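Local coordinates for type IV pilus biogenesis protein PilB (PDB 7B7P), which is a minor pilin of Streptococcus sanguinis type IV pili that plays a direct role in adhesion, probably through its metal-binding von Willebrand factor A-like module, at residues 199-204 with 240-245. Sequence-based numbering, arbitrary orientation.
Sequences SVIMIK and IIATIT
Val200 and Ile241 meet almost at right angles where the helical segments 199-204 and 240-245 of the von Willebrand factor A-like domain run nearly antiparallel (168°), their axes 10.1 Å apart at closest approach. Val200 splits its two methyls between neighbours. Val200 CG1, anti to the backbone N (chi1 173°), rests 3.7 Å from Ile241 CD1. The Val200 and Ile244 side chains slide past each other in opposite directions, with Val200 CG2 3.8 Å from Ile244 CG2; Val200 CG2 also brushes the Thr245 methyl. Ile241 is extended (chi2 -171°), which carries Ile241 CD1 over to the Lys204 chain, crossed at about a right angle, 4.0 Å from Lys204 CE. Deeper in, the Ile203 and Ile240 side chains cross obliquely, with Ile203 CG2 4.1 Å from Ile240 CG2, and both also touch Val214 of the underlying strand 212-219, so helices and sheet share one apolar layer. At the other end Ser199 OG sits 3.5 Å from Ile244 CG2, a plain van der Waals contact; the buried hydroxyl is hydrogen-bonded to Leu195 O of its own helix. Between the two segments the contact is apolar and probably depends on methyl packing and burial, while Arg196 NH1, just outside, adds a directional hydrogen bond to Ile244 O.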
ATOM      1  N   SER A 199      17.623  -0.211   1.807  1.00 73.71           N
ATOM      2  CA  SER A 199      16.569  -0.676   2.698  1.00 77.49           C
ATOM      3  C   SER A 199      16.744  -0.156   4.125  1.00 76.11           C
ATOM      4  O   SER A 199      15.742   0.031   4.829  1.00 74.64           O
ATOM      5  CB  SER A 199      16.472  -2.211   2.661  1.00 68.56           C
ATOM      6  OG  SER A 199      17.642  -2.840   3.144  1.00 67.76           O
ATOM      7  N   VAL A 200      17.979   0.130   4.546  1.00 76.77           N
ATOM      8  CA  VAL A 200      18.188   0.909   5.771  1.00 76.54           C
ATOM      9  C   VAL A 200      17.434   2.235   5.688  1.00 79.45           C
ATOM     10  O   VAL A 200      16.697   2.611   6.610  1.00 81.28           O
ATOM     11  CB  VAL A 200      19.691   1.124   6.026  1.00 78.86           C
ATOM     12  CG1 VAL A 200      19.907   2.077   7.210  1.00 85.72           C
ATOM     13  CG2 VAL A 200      20.381  -0.199   6.298  1.00 77.42           C
ATOM     14  N   ILE A 201      17.580   2.949   4.563  1.00 79.42           N
ATOM     15  CA  ILE A 201      16.820   4.183   4.340  1.00 73.18           C
ATOM     16  C   ILE A 201      15.320   3.918   4.433  1.00 80.23           C
ATOM     17  O   ILE A 201      14.571   4.685   5.053  1.00 85.25           O
ATOM     18  CB  ILE A 201      17.201   4.807   2.984  1.00 79.21           C
ATOM     19  CG1 ILE A 201      18.670   5.246   2.986  1.00 80.58           C
ATOM     20  CG2 ILE A 201      16.287   5.980   2.635  1.00 78.73           C
ATOM     21  CD1 ILE A 201      19.045   6.092   1.794  1.00 73.00           C
ATOM     22  N   MET A 202      14.856   2.822   3.816  1.00 78.74           N
ATOM     23  CA  MET A 202      13.422   2.534   3.782  1.00 77.71           C
ATOM     24  C   MET A 202      12.872   2.286   5.185  1.00 75.87           C
ATOM     25  O   MET A 202      11.730   2.659   5.487  1.00 74.15           O
ATOM     26  CB  MET A 202      13.159   1.332   2.858  1.00 75.11           C
ATOM     27  CG  MET A 202      11.831   0.637   3.033  1.00 68.26           C
ATOM     28  SD  MET A 202      10.415   1.707   2.703  1.00 81.86           S
ATOM     29  CE  MET A 202       9.366   0.612   1.732  1.00 71.10           C
ATOM     30  N   ILE A 203      13.681   1.678   6.059  1.00 75.37           N
ATOM     31  CA  ILE A 203      13.260   1.431   7.439  1.00 79.16           C
ATOM     32  C   ILE A 203      13.065   2.751   8.190  1.00 81.85           C
ATOM     33  O   ILE A 203      12.038   2.970   8.845  1.00 78.25           O
ATOM     34  CB  ILE A 203      14.280   0.527   8.155  1.00 78.88           C
ATOM     35  CG1 ILE A 203      14.171  -0.923   7.673  1.00 77.39           C
ATOM     36  CG2 ILE A 203      14.096   0.620   9.674  1.00 82.43           C
ATOM     37  CD1 ILE A 203      12.792  -1.522   7.796  1.00 78.16           C
ATOM     38  N   LYS A 204      14.059   3.645   8.123  1.00 79.86           N
ATOM     39  CA  LYS A 204      13.918   4.938   8.785  1.00 80.13           C
ATOM     40  C   LYS A 204      12.712   5.698   8.248  1.00 85.66           C
ATOM     41  O   LYS A 204      12.003   6.372   9.005  1.00 91.23           O
ATOM     42  CB  LYS A 204      15.192   5.758   8.620  1.00 81.71           C
ATOM     43  CG  LYS A 204      16.415   5.134   9.285  1.00 86.54           C
ATOM     44  CD  LYS A 204      17.712   5.599   8.614  1.00 88.31           C
ATOM     45  CE  LYS A 204      18.844   5.729   9.626  1.00 84.86           C
ATOM     46  NZ  LYS A 204      20.161   5.361   9.035  1.00 87.12           N
ATOM     47  N   ILE A 240      17.092  -3.834  13.753  1.00 87.28           N
ATOM     48  CA  ILE A 240      16.978  -4.379  12.403  1.00 89.93           C
ATOM     49  C   ILE A 240      18.063  -3.815  11.484  1.00 88.32           C
ATOM     50  O   ILE A 240      18.613  -4.542  10.645  1.00 83.68           O
ATOM     51  CB  ILE A 240      15.564  -4.156  11.832  1.00 82.23           C
ATOM     52  CG1 ILE A 240      15.488  -4.756  10.428  1.00 84.33           C
ATOM     53  CG2 ILE A 240      15.208  -2.683  11.803  1.00 83.96           C
ATOM     54  CD1 ILE A 240      14.156  -5.377  10.087  1.00 83.19           C
ATOM     55  N   ILE A 241      18.396  -2.525  11.620  1.00 88.63           N
ATOM     56  CA  ILE A 241      19.447  -1.953  10.781  1.00 85.33           C
ATOM     57  C   ILE A 241      20.758  -2.680  11.021  1.00 86.07           C
ATOM     58  O   ILE A 241      21.575  -2.834  10.104  1.00 84.60           O
ATOM     59  CB  ILE A 241      19.594  -0.445  11.037  1.00 86.60           C
ATOM     60  CG1 ILE A 241      18.356   0.307  10.576  1.00 84.67           C
ATOM     61  CG2 ILE A 241      20.815   0.104  10.318  1.00 85.51           C
ATOM     62  CD1 ILE A 241      18.539   1.814  10.601  1.00 85.89           C
ATOM     63  N   ALA A 242      20.970  -3.156  12.248  1.00 87.85           N
ATOM     64  CA  ALA A 242      22.144  -3.971  12.528  1.00 89.14           C
ATOM     65  C   ALA A 242      22.129  -5.250  11.701  1.00 84.04           C
ATOM     66  O   ALA A 242      23.160  -5.650  11.147  1.00 85.15           O
ATOM     67  CB  ALA A 242      22.214  -4.290  14.024  1.00 91.08           C
ATOM     68  N   THR A 243      20.965  -5.903  11.603  1.00 85.48           N
ATOM     69  CA  THR A 243      20.860  -7.122  10.802  1.00 87.01           C
ATOM     70  C   THR A 243      21.134  -6.848   9.326  1.00 85.10           C
ATOM     71  O   THR A 243      21.907  -7.567   8.680  1.00 85.76           O
ATOM     72  CB  THR A 243      19.478  -7.752  10.955  1.00 88.20           C
ATOM     73  OG1 THR A 243      19.025  -7.617  12.309  1.00 92.35           O
ATOM     74  CG2 THR A 243      19.537  -9.227  10.574  1.00 83.86           C
ATOM     75  N   ILE A 244      20.497  -5.817   8.773  1.00 81.62           N
ATOM     76  CA  ILE A 244      20.605  -5.576   7.342  1.00 78.54           C
ATOM     77  C   ILE A 244      22.035  -5.260   6.952  1.00 84.96           C
ATOM     78  O   ILE A 244      22.492  -5.652   5.867  1.00 82.80           O
ATOM     79  CB  ILE A 244      19.641  -4.454   6.931  1.00 80.36           C
ATOM     80  CG1 ILE A 244      18.205  -4.951   7.045  1.00 72.09           C
ATOM     81  CG2 ILE A 244      19.972  -3.927   5.528  1.00 75.73           C
ATOM     82  CD1 ILE A 244      17.200  -3.947   6.597  1.00 73.73           C
ATOM     83  N   THR A 245      22.783  -4.584   7.829  1.00 85.68           N
ATOM     84  CA  THR A 245      24.132  -4.182   7.451  1.00 85.34           C
ATOM     85  C   THR A 245      25.215  -5.156   7.903  1.00 86.69           C
ATOM     86  O   THR A 245      26.319  -5.127   7.342  1.00 92.52           O
ATOM     87  CB  THR A 245      24.417  -2.774   7.972  1.00 84.97           C
ATOM     88  OG1 THR A 245      23.782  -2.600   9.244  1.00 89.84           O
ATOM     89  CG2 THR A 245      23.852  -1.744   6.999  1.00 82.09           C
TER